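Local coordinates for demethyldecarbamoylnovobiocin O-methyltransferase (Streptomyces caeruleus, PDB 2WK1), which transfers a methyl group from S-adenosyl-L-methionine to the noviose 4-hydroxyl in the penultimate step of novobiocin biosynthesis, at residues 218-223 with 255-260; 153-158 with 251-256; 229-234 with 276-281. One frame throughout, in Å; residues are numbered along the deposited sequence.

Overall arrangement
The three contacts lie on one flank of a Rossmann-like methyltransferase fold, around helices 220-230 and 249-261, and of the three only contact 1 touches the ligand. Contacts 1 and 2 share helix 249-261, and their centres lie about 6 Å apart. Asp158 of contact 2 joins them: its OD1 lies 2.8 Å from Tyr220 N, while its OD2 lies 3.0 Å from Glu221 N, probable hydrogen bonds at the start of helix 220-230. The side chain of Tyr155 in contact 2 is about 12 Å from the bound SAH (S-adenosyl-L-homocysteine). Contact 3, centred about 13 Å from contact 1, takes up the far end of helix 220-230; Val255 CG1 touches its Trp278 CZ3 at 4.2 Å.

Contact 1. Residues 218-223 with 255-260; sequences DLYEST and VDEYRA. With SAH (S-adenosyl-L-homocysteine), chain B; EDO (1,2-ethanediol), chain F.
A separation of only 2.4 Å between Tyr220 OH and Glu257 OE1 marks the meeting of helices 220-230 and 249-261 in this Rossmann-like methyltransferase fold. The phenol donates to the carboxylate, but the length is unusually short and Glu257 was deposited in two conformers; the exact distance is therefore doubtful and says little about bond strength. In the conformer described, OE1 meets the ring at its edge and in its plane. Tyr220 brings its hydroxyl to the neighbouring helix by holding CG anti to the backbone N (chi1 172°). In the buried part of the contact, methyl packs on methyl, with Thr223 CG2 3.8 Å from Val255 CG2. The same first helical turn serves the cofactor pocket: Ser222 OG donates to N7 of the S-adenosylhomocysteine adenine over 2.8 Å. Its neighbour Thr223 accepts through OG1 a hydrogen bond from O1 of an ethanediol molecule, probably a remnant of the crystallisation liquor, and donates in turn to the N-cap residue. Leu219 O is thus gripped twice, by Thr223 OG1 at 2.8 Å and Thr223 N at 3.0 Å, from opposite faces of its carbonyl plane.

Contact 2. Residues 153-158 with 251-256; sequences DGYAGD and CKDAVD
The N-terminus of helix 156-161 is tied to helix 249-261 by a hydrogen bond from Tyr155 to Asp253, an example of two surface elements of a Rossmann-like fold joined through a single polar pair. Tyr155 occupies the N-cap position, and its phenol crosses to the other helix, where OH donates to Asp253 OD2 at 2.6 Å. The acceptor lies at the ring edge, in the plane of the ring, yet the hydroxyl reaches OD2 from above the carboxylate plane, 38° out of it. Ring and carboxylate are turned steeply against each other, their planes 79° apart. Tyr155 holds its ring anti to the backbone N (chi1 -175°), which sends the phenol toward helix 249-261, while the Asp253 side chain crosses it at about a right angle, its CB 3.6 Å from Tyr155 OH. Little else touches: the two segments bury 74 Å² between them, and their closest CA atoms, those of Tyr155 and Ala254, remain 10.4 Å apart. The disulfide between Cys251 and Cys248 links the first turn of helix 249-261 to the residue just before it. Helix 220-230 meets both partners through Tyr220, whose ring stacks with that of Tyr155 and whose side chain also touches Asp253 and Ala254.

Contact 3. Residues 229-234 with 276-281; sequences NLYPKV and VYWQRT
This is a mixed aromatic and polar contact near the C-terminus of the chain, where the connection from helix 220-230 to strand 234-235 packs against the antiparallel strand 276-279 of the Rossmann-like fold. Tyr231 and Val234, in the connection that follows helix 220-230, meet Trp278 and Arg280. Tyr231 belongs to a short 3-10 turn, and Trp278 stands on strand 276-279. Their rings pack obliquely, with the Tyr231 ring and the six-membered ring of Trp278 centred 5.7 Å apart and their planes at 46°. The closest carbons are Tyr231 CE1 and Trp278 CZ2, at 3.6 Å. At the indole edge, Trp278 NE1 points almost straight at Tyr231 OH (N-H...O 173°), but over 3.3 Å the bond is weak. Trp278 is placed for this by a first torsion that sets CG between the backbone N and the carbonyl carbon. Arg280 approaches from just past the strand. Its CG lies 3.6 Å from Tyr231 OH, and its extended chain carries the guanidinium to the backbone, where NH1 donates to Val234 O at 2.9 Å. The donor comes in the carbonyl plane, with an N-H...O angle of 154°. The guanidinium also forms a salt bridge through NH2 with the terminal carboxylate of Arg282. Arg280 was deposited in two conformers, and its contacts, the salt bridge included, are those of the one described. Arg259 meets the Trp278 ring in a cation-pi contact. The contact joins Trp278, and Arg280 beyond it, to the connection from helix 220-230, in the topology of class I methyltransferases, whose seven-stranded sheet, in the order 3-2-1-4-5-7-6, has one antiparallel strand, here 276-279, inserted between 238-242 and the outermost 269-270.

Contact 1. Residues 218-223 with 255-260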
loop_
_atom_site.group_PDB
_atom_site.type_symbol
_atom_site.label_atom_id
_atom_site.label_comp_id
_atom_site.label_asym_id
_atom_site.label_seq_id
_atom_site.Cartn_x
_atom_site.Cartn_y
_atom_site.Cartn_z
ATOM N N ASP A 218 -3.756 -26.270 -1.345
ATOM C CA ASP A 218 -4.163 -26.838 -0.041
ATOM C C ASP A 218 -4.439 -28.339 0.097
ATOM O O ASP A 218 -4.402 -28.826 1.207
ATOM C CB ASP A 218 -5.369 -26.067 0.521
ATOM C CG ASP A 218 -4.991 -24.726 1.128
ATOM O OD1 ASP A 218 -3.923 -24.605 1.785
ATOM O OD2 ASP A 218 -5.772 -23.781 0.937
ATOM N N LEU A 219 -4.696 -29.051 -0.998
ATOM C CA LEU A 219 -5.060 -30.473 -0.961
ATOM C C LEU A 219 -4.090 -31.341 -1.709
ATOM O O LEU A 219 -3.420 -30.872 -2.625
ATOM C CB LEU A 219 -6.414 -30.679 -1.651
ATOM C CG LEU A 219 -7.624 -29.932 -1.145
ATOM C CD1 LEU A 219 -8.844 -30.260 -2.026
ATOM C CD2 LEU A 219 -7.830 -30.304 0.278
ATOM N N TYR A 220 -4.051 -32.619 -1.353
ATOM C CA TYR A 220 -3.287 -33.589 -2.128
ATOM C C TYR A 220 -3.733 -33.549 -3.575
ATOM O O TYR A 220 -2.896 -33.495 -4.499
ATOM C CB TYR A 220 -3.465 -34.997 -1.561
ATOM C CG TYR A 220 -2.878 -36.101 -2.403
ATOM C CD1 TYR A 220 -3.593 -36.657 -3.454
ATOM C CD2 TYR A 220 -1.607 -36.578 -2.145
ATOM C CE1 TYR A 220 -3.054 -37.678 -4.220
ATOM C CE2 TYR A 220 -1.055 -37.593 -2.895
ATOM C CZ TYR A 220 -1.784 -38.133 -3.941
ATOM O OH TYR A 220 -1.251 -39.166 -4.697
ATOM N N GLU A 221 -5.045 -33.600 -3.802
ATOM C CA GLU A 221 -5.498 -33.715 -5.182
ATOM C C GLU A 221 -5.192 -32.482 -6.013
ATOM O O GLU A 221 -4.795 -32.601 -7.175
ATOM C CB GLU A 221 -6.953 -34.130 -5.259
ATOM C CG GLU A 221 -8.012 -33.190 -4.841
ATOM C CD GLU A 221 -9.337 -33.676 -5.428
ATOM O OE1 GLU A 221 -9.935 -34.615 -4.862
ATOM O OE2 GLU A 221 -9.726 -33.177 -6.499
ATOM N N SER A 222 -5.349 -31.312 -5.415
ATOM C CA SER A 222 -5.044 -30.074 -6.081
ATOM C C SER A 222 -3.580 -30.010 -6.450
ATOM O O SER A 222 -3.226 -29.590 -7.554
ATOM C CB SER A 222 -5.419 -28.891 -5.207
ATOM O OG SER A 222 -6.803 -28.911 -4.864
ATOM N N THR A 223 -2.719 -30.423 -5.523
ATOM C CA THR A 223 -1.281 -30.375 -5.737
ATOM C C THR A 223 -0.846 -31.382 -6.792
ATOM O O THR A 223 -0.067 -31.059 -7.655
ATOM C CB THR A 223 -0.539 -30.611 -4.398
ATOM O OG1 THR A 223 -0.999 -29.663 -3.434
ATOM C CG2 THR A 223 0.951 -30.498 -4.538
ATOM N N VAL A 255 3.719 -33.787 -3.171
ATOM C CA VAL A 255 4.997 -33.296 -3.685
ATOM C C VAL A 255 6.050 -34.381 -3.641
ATOM O O VAL A 255 6.792 -34.620 -4.627
ATOM C CB VAL A 255 5.447 -32.031 -2.895
ATOM C CG1 VAL A 255 6.899 -31.657 -3.218
ATOM C CG2 VAL A 255 4.473 -30.882 -3.155
ATOM N N ASP A 256 6.104 -35.093 -2.511
ATOM C CA ASP A 256 7.127 -36.131 -2.398
ATOM C C ASP A 256 6.869 -37.281 -3.357
ATOM O O ASP A 256 7.802 -37.820 -3.957
ATOM C CB ASP A 256 7.207 -36.658 -0.965
ATOM C CG ASP A 256 7.820 -35.667 0.015
ATOM O OD1 ASP A 256 8.324 -34.592 -0.387
ATOM O OD2 ASP A 256 7.818 -35.988 1.227
ATOM N N GLU A 257 5.606 -37.655 -3.521
ATOM C CA GLU A 257 5.300 -38.740 -4.446
ATOM C C GLU A 257 5.603 -38.384 -5.893
ATOM O O GLU A 257 6.152 -39.187 -6.640
ATOM C CB GLU A 257 3.531 -39.069 -4.382
ATOM C CG GLU A 257 3.169 -40.227 -5.250
ATOM C CD GLU A 257 1.775 -40.312 -5.228
ATOM O OE1 GLU A 257 1.097 -39.757 -4.506
ATOM O OE2 GLU A 257 1.219 -41.079 -6.156
ATOM N N TYR A 258 5.269 -37.169 -6.288
ATOM C CA TYR A 258 5.543 -36.745 -7.649
ATOM C C TYR A 258 7.043 -36.705 -7.920
ATOM O O TYR A 258 7.523 -37.214 -8.942
ATOM C CB TYR A 258 4.931 -35.359 -7.919
ATOM C CG TYR A 258 5.038 -34.941 -9.370
ATOM C CD1 TYR A 258 4.107 -35.366 -10.307
ATOM C CD2 TYR A 258 6.112 -34.183 -9.829
ATOM C CE1 TYR A 258 4.237 -35.016 -11.634
ATOM C CE2 TYR A 258 6.239 -33.825 -11.165
ATOM C CZ TYR A 258 5.310 -34.267 -12.063
ATOM O OH TYR A 258 5.426 -33.934 -13.388
ATOM N N ARG A 259 7.796 -36.141 -6.973
ATOM C CA ARG A 259 9.241 -36.062 -7.117
ATOM C C ARG A 259 9.895 -37.453 -7.179
ATOM O O ARG A 259 10.815 -37.669 -7.965
ATOM C CB ARG A 259 9.862 -35.217 -6.006
ATOM C CG ARG A 259 9.552 -33.712 -6.190
ATOM C CD ARG A 259 9.779 -32.933 -4.922
ATOM N NE ARG A 259 11.122 -33.127 -4.376
ATOM C CZ ARG A 259 12.219 -32.509 -4.793
ATOM N NH1 ARG A 259 12.169 -31.605 -5.760
ATOM N NH2 ARG A 259 13.382 -32.807 -4.251
ATOM N N ALA A 260 9.408 -38.377 -6.359
ATOM C CA ALA A 260 9.926 -39.751 -6.361
ATOM C C ALA A 260 9.584 -40.435 -7.672
ATOM O O ALA A 260 10.458 -41.078 -8.297
ATOM C CB ALA A 260 9.380 -40.532 -5.163
HETATM N N SAH B . -2.040 -17.959 -2.806
HETATM C CA SAH B . -3.140 -17.300 -2.021
HETATM C CB SAH B . -3.774 -18.308 -1.060
HETATM C CG SAH B . -4.487 -19.458 -1.757
HETATM S SD SAH B . -5.807 -20.130 -0.739
HETATM C C SAH B . -2.644 -16.038 -1.372
HETATM O O SAH B . -3.232 -15.575 -0.387
HETATM O OXT SAH B . -1.716 -15.430 -1.889
HETATM C "C5'" SAH B . -6.208 -21.643 -1.634
HETATM C "C4'" SAH B . -6.876 -21.363 -2.998
HETATM O "O4'" SAH B . -6.844 -22.586 -3.775
HETATM C "C3'" SAH B . -8.329 -20.895 -2.924
HETATM O "O3'" SAH B . -8.530 -19.649 -3.616
HETATM C "C2'" SAH B . -9.101 -22.062 -3.578
HETATM O "O2'" SAH B . -10.278 -21.683 -4.294
HETATM C "C1'" SAH B . -8.063 -22.680 -4.521
HETATM N N9 SAH B . -8.204 -24.104 -4.835
HETATM C C8 SAH B . -7.794 -25.124 -4.039
HETATM N N7 SAH B . -7.942 -26.313 -4.673
HETATM C C5 SAH B . -8.434 -26.034 -5.906
HETATM C C6 SAH B . -8.760 -26.809 -7.077
HETATM N N6 SAH B . -8.631 -28.125 -7.061
HETATM N N1 SAH B . -9.194 -26.159 -8.163
HETATM C C2 SAH B . -9.288 -24.818 -8.202
HETATM N N3 SAH B . -9.010 -24.018 -7.167
HETATM C C4 SAH B . -8.562 -24.594 -6.032
HETATM C C1 EDO F . 0.628 -26.892 -3.211
HETATM O O1 EDO F . -0.674 -26.913 -3.907
HETATM C C2 EDO F . 0.580 -27.073 -1.681
HETATM O O2 EDO F . 0.742 -25.792 -1.024
#

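Contact 2. Residues 153-158 with 251-256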
loop_
_atom_site.group_PDB
_atom_site.type_symbol
_atom_site.label_atom_id
_atom_site.label_comp_id
_atom_site.label_asym_id
_atom_site.label_seq_id
_atom_site.Cartn_x
_atom_site.Cartn_y
_atom_site.Cartn_z
ATOM N N ASP A 153 -14.933 -40.250 -2.262
ATOM C CA ASP A 153 -13.861 -40.855 -3.064
ATOM C C ASP A 153 -12.556 -40.021 -3.091
ATOM O O ASP A 153 -11.595 -40.370 -3.790
ATOM C CB ASP A 153 -14.353 -41.116 -4.488
ATOM C CG ASP A 153 -15.625 -41.975 -4.526
ATOM O OD1 ASP A 153 -15.752 -42.911 -3.696
ATOM O OD2 ASP A 153 -16.490 -41.708 -5.390
ATOM N N GLY A 154 -12.501 -38.936 -2.324
ATOM C CA GLY A 154 -11.249 -38.165 -2.235
ATOM C C GLY A 154 -10.112 -38.925 -1.574
ATOM O O GLY A 154 -10.316 -39.960 -0.929
ATOM N N TYR A 155 -8.897 -38.425 -1.750
ATOM C CA TYR A 155 -7.725 -38.887 -0.985
ATOM C C TYR A 155 -8.041 -38.841 0.504
ATOM O O TYR A 155 -8.604 -37.866 0.990
ATOM C CB TYR A 155 -6.531 -37.972 -1.303
ATOM C CG TYR A 155 -5.200 -38.375 -0.700
ATOM C CD1 TYR A 155 -4.517 -39.492 -1.172
ATOM C CD2 TYR A 155 -4.594 -37.615 0.306
ATOM C CE1 TYR A 155 -3.309 -39.866 -0.634
ATOM C CE2 TYR A 155 -3.356 -37.976 0.841
ATOM C CZ TYR A 155 -2.731 -39.107 0.361
ATOM O OH TYR A 155 -1.512 -39.513 0.859
ATOM N N ALA A 156 -7.690 -39.896 1.237
ATOM C CA ALA A 156 -8.053 -39.992 2.642
ATOM C C ALA A 156 -7.614 -38.759 3.427
ATOM O O ALA A 156 -8.365 -38.217 4.222
ATOM C CB ALA A 156 -7.459 -41.279 3.258
ATOM N N GLY A 157 -6.401 -38.286 3.171
ATOM C CA GLY A 157 -5.888 -37.111 3.874
ATOM C C GLY A 157 -6.674 -35.848 3.574
ATOM O O GLY A 157 -6.844 -34.998 4.443
ATOM N N ASP A 158 -7.186 -35.741 2.352
ATOM C CA ASP A 158 -7.997 -34.587 1.971
ATOM C C ASP A 158 -9.360 -34.668 2.635
ATOM O O ASP A 158 -9.873 -33.658 3.123
ATOM C CB ASP A 158 -8.185 -34.523 0.448
ATOM C CG ASP A 158 -6.935 -34.095 -0.292
ATOM O OD1 ASP A 158 -5.972 -33.613 0.365
ATOM O OD2 ASP A 158 -6.928 -34.227 -1.552
ATOM N N CYS A 251 -0.312 -32.362 1.291
ATOM C CA CYS A 251 0.445 -31.625 0.295
ATOM C C CYS A 251 1.856 -32.170 0.229
ATOM O O CYS A 251 2.426 -32.348 -0.854
ATOM C CB CYS A 251 0.462 -30.130 0.665
ATOM S SG CYS A 251 -1.137 -29.379 1.178
ATOM N N LYS A 252 2.441 -32.432 1.400
ATOM C CA LYS A 252 3.746 -33.061 1.489
ATOM C C LYS A 252 3.743 -34.428 0.782
ATOM O O LYS A 252 4.643 -34.746 0.018
ATOM C CB LYS A 252 4.141 -33.192 2.971
ATOM C CG LYS A 252 5.595 -33.519 3.221
ATOM C CD LYS A 252 5.981 -33.722 4.715
ATOM C CE LYS A 252 6.117 -32.455 5.522
ATOM N NZ LYS A 252 6.258 -32.639 7.011
ATOM N N ASP A 253 2.683 -35.201 0.993
ATOM C CA ASP A 253 2.545 -36.479 0.294
ATOM C C ASP A 253 2.573 -36.324 -1.238
ATOM O O ASP A 253 3.269 -37.053 -1.928
ATOM C CB ASP A 253 1.220 -37.170 0.637
ATOM C CG ASP A 253 1.136 -37.738 2.046
ATOM O OD1 ASP A 253 2.132 -37.828 2.761
ATOM O OD2 ASP A 253 0.002 -38.094 2.450
ATOM N N ALA A 254 1.798 -35.380 -1.769
ATOM C CA ALA A 254 1.719 -35.197 -3.209
ATOM C C ALA A 254 3.060 -34.754 -3.810
ATOM O O ALA A 254 3.494 -35.274 -4.843
ATOM C CB ALA A 254 0.610 -34.197 -3.566
ATOM N N VAL A 255 3.719 -33.787 -3.171
ATOM C CA VAL A 255 4.997 -33.296 -3.685
ATOM C C VAL A 255 6.050 -34.381 -3.641
ATOM O O VAL A 255 6.792 -34.620 -4.627
ATOM C CB VAL A 255 5.447 -32.031 -2.895
ATOM C CG1 VAL A 255 6.899 -31.657 -3.218
ATOM C CG2 VAL A 255 4.473 -30.882 -3.155
ATOM N N ASP A 256 6.104 -35.093 -2.511
ATOM C CA ASP A 256 7.127 -36.131 -2.398
ATOM C C ASP A 256 6.869 -37.281 -3.357
ATOM O O ASP A 256 7.802 -37.820 -3.957
ATOM C CB ASP A 256 7.207 -36.658 -0.965
ATOM C CG ASP A 256 7.820 -35.667 0.015
ATOM O OD1 ASP A 256 8.324 -34.592 -0.387
ATOM O OD2 ASP A 256 7.818 -35.988 1.227
#

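Contact 3. Residues 229-234 with 276-281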
loop_
_atom_site.group_PDB
_atom_site.type_symbol
_atom_site.label_atom_id
_atom_site.label_comp_id
_atom_site.label_asym_id
_atom_site.label_seq_id
_atom_site.Cartn_x
_atom_site.Cartn_y
_atom_site.Cartn_z
ATOM N N ASN A 229 0.092 -31.723 -14.547
ATOM C CA ASN A 229 -0.224 -30.953 -15.753
ATOM C C ASN A 229 0.759 -29.835 -16.053
ATOM O O ASN A 229 0.957 -29.510 -17.218
ATOM C CB ASN A 229 -1.631 -30.383 -15.623
ATOM C CG ASN A 229 -2.675 -31.467 -15.763
ATOM O OD1 ASN A 229 -2.812 -32.062 -16.846
ATOM N ND2 ASN A 229 -3.415 -31.740 -14.692
ATOM N N LEU A 230 1.355 -29.222 -15.016
ATOM C CA LEU A 230 2.180 -28.044 -15.235
ATOM C C LEU A 230 3.669 -28.225 -15.043
ATOM O O LEU A 230 4.445 -27.485 -15.655
ATOM C CB LEU A 230 1.703 -26.856 -14.399
ATOM C CG LEU A 230 0.249 -26.394 -14.614
ATOM C CD1 LEU A 230 -0.061 -25.169 -13.795
ATOM C CD2 LEU A 230 -0.069 -26.129 -16.094
ATOM N N TYR A 231 4.114 -29.191 -14.240
ATOM C CA TYR A 231 5.557 -29.347 -14.088
ATOM C C TYR A 231 6.300 -29.607 -15.410
ATOM O O TYR A 231 7.374 -29.036 -15.636
ATOM C CB TYR A 231 5.925 -30.413 -13.066
ATOM C CG TYR A 231 7.415 -30.463 -12.870
ATOM C CD1 TYR A 231 8.047 -29.433 -12.192
ATOM C CD2 TYR A 231 8.203 -31.473 -13.418
ATOM C CE1 TYR A 231 9.394 -29.406 -12.001
ATOM C CE2 TYR A 231 9.605 -31.453 -13.199
ATOM C CZ TYR A 231 10.165 -30.394 -12.485
ATOM O OH TYR A 231 11.518 -30.264 -12.164
ATOM N N PRO A 232 5.698 -30.382 -16.326
ATOM C CA PRO A 232 6.407 -30.584 -17.591
ATOM C C PRO A 232 6.654 -29.310 -18.407
ATOM O O PRO A 232 7.468 -29.333 -19.329
ATOM C CB PRO A 232 5.484 -31.544 -18.356
ATOM C CG PRO A 232 4.774 -32.292 -17.318
ATOM C CD PRO A 232 4.541 -31.277 -16.214
ATOM N N LYS A 233 5.940 -28.227 -18.093
ATOM C CA LYS A 233 6.111 -26.940 -18.769
ATOM C C LYS A 233 7.226 -26.085 -18.178
ATOM O O LYS A 233 7.609 -25.081 -18.776
ATOM C CB LYS A 233 4.817 -26.143 -18.686
ATOM C CG LYS A 233 3.648 -26.839 -19.316
ATOM C CD LYS A 233 2.406 -25.958 -19.288
ATOM C CE LYS A 233 1.139 -26.698 -19.676
ATOM N NZ LYS A 233 1.203 -27.161 -21.092
ATOM N N VAL A 234 7.747 -26.462 -17.003
ATOM C CA VAL A 234 8.720 -25.631 -16.306
ATOM C C VAL A 234 10.090 -25.727 -16.982
ATOM O O VAL A 234 10.661 -26.827 -17.157
ATOM C CB VAL A 234 8.809 -25.991 -14.800
ATOM C CG1 VAL A 234 9.904 -25.184 -14.103
ATOM C CG2 VAL A 234 7.479 -25.703 -14.129
ATOM N N VAL A 276 8.374 -24.335 0.819
ATOM C CA VAL A 276 9.648 -24.749 0.228
ATOM C C VAL A 276 9.609 -24.449 -1.270
ATOM O O VAL A 276 8.542 -24.185 -1.836
ATOM C CB VAL A 276 9.949 -26.264 0.446
ATOM C CG1 VAL A 276 9.940 -26.625 1.971
ATOM C CG2 VAL A 276 8.931 -27.138 -0.273
ATOM N N TYR A 277 10.759 -24.535 -1.932
ATOM C CA TYR A 277 10.825 -24.397 -3.363
ATOM C C TYR A 277 11.987 -25.176 -3.922
ATOM O O TYR A 277 12.903 -25.536 -3.186
ATOM C CB TYR A 277 10.886 -22.906 -3.785
ATOM C CG TYR A 277 12.175 -22.197 -3.505
ATOM C CD1 TYR A 277 12.560 -21.855 -2.235
ATOM C CD2 TYR A 277 12.985 -21.813 -4.540
ATOM C CE1 TYR A 277 13.750 -21.188 -1.999
ATOM C CE2 TYR A 277 14.166 -21.131 -4.312
ATOM C CZ TYR A 277 14.552 -20.846 -3.025
ATOM O OH TYR A 277 15.737 -20.162 -2.809
ATOM N N TRP A 278 11.981 -25.406 -5.221
ATOM C CA TRP A 278 13.149 -25.927 -5.895
ATOM C C TRP A 278 13.336 -25.270 -7.234
ATOM O O TRP A 278 12.409 -24.713 -7.813
ATOM C CB TRP A 278 13.093 -27.459 -6.032
ATOM C CG TRP A 278 12.244 -28.099 -7.111
ATOM C CD1 TRP A 278 12.658 -28.467 -8.363
ATOM C CD2 TRP A 278 10.916 -28.640 -6.970
ATOM N NE1 TRP A 278 11.654 -29.131 -9.027
ATOM C CE2 TRP A 278 10.581 -29.268 -8.194
ATOM C CE3 TRP A 278 9.959 -28.605 -5.952
ATOM C CZ2 TRP A 278 9.357 -29.886 -8.399
ATOM C CZ3 TRP A 278 8.753 -29.241 -6.161
ATOM C CH2 TRP A 278 8.459 -29.869 -7.364
ATOM N N GLN A 279 14.555 -25.391 -7.746
ATOM C CA GLN A 279 14.917 -24.931 -9.065
ATOM C C GLN A 279 15.148 -26.138 -9.929
ATOM O O GLN A 279 15.861 -27.048 -9.541
ATOM C CB GLN A 279 16.179 -24.077 -9.055
ATOM C CG GLN A 279 16.505 -23.503 -10.403
ATOM C CD GLN A 279 17.696 -22.586 -10.372
ATOM O OE1 GLN A 279 18.664 -22.829 -9.640
ATOM N NE2 GLN A 279 17.655 -21.533 -11.186
ATOM N N ARG A 280 14.542 -26.154 -11.101
ATOM C CA ARG A 280 14.770 -27.241 -12.022
ATOM C C ARG A 280 16.118 -27.103 -12.724
ATOM O O ARG A 280 16.419 -26.074 -13.325
ATOM C CB ARG A 280 13.553 -27.195 -13.307
ATOM C CG ARG A 280 13.890 -28.427 -14.147
ATOM C CD ARG A 280 13.029 -28.401 -15.325
ATOM N NE ARG A 280 13.534 -29.420 -16.330
ATOM C CZ ARG A 280 13.258 -29.349 -17.651
ATOM N NH1 ARG A 280 12.600 -28.546 -18.366
ATOM N NH2 ARG A 280 13.907 -30.500 -18.388
ATOM N N THR A 281 16.941 -28.147 -12.662
ATOM C CA THR A 281 18.232 -28.083 -13.332
ATOM C C THR A 281 18.353 -29.092 -14.457
ATOM O O THR A 281 19.334 -29.033 -15.217
ATOM C CB THR A 281 19.368 -28.295 -12.336
ATOM O OG1 THR A 281 19.254 -29.603 -11.778
ATOM C CG2 THR A 281 19.351 -27.217 -11.237
#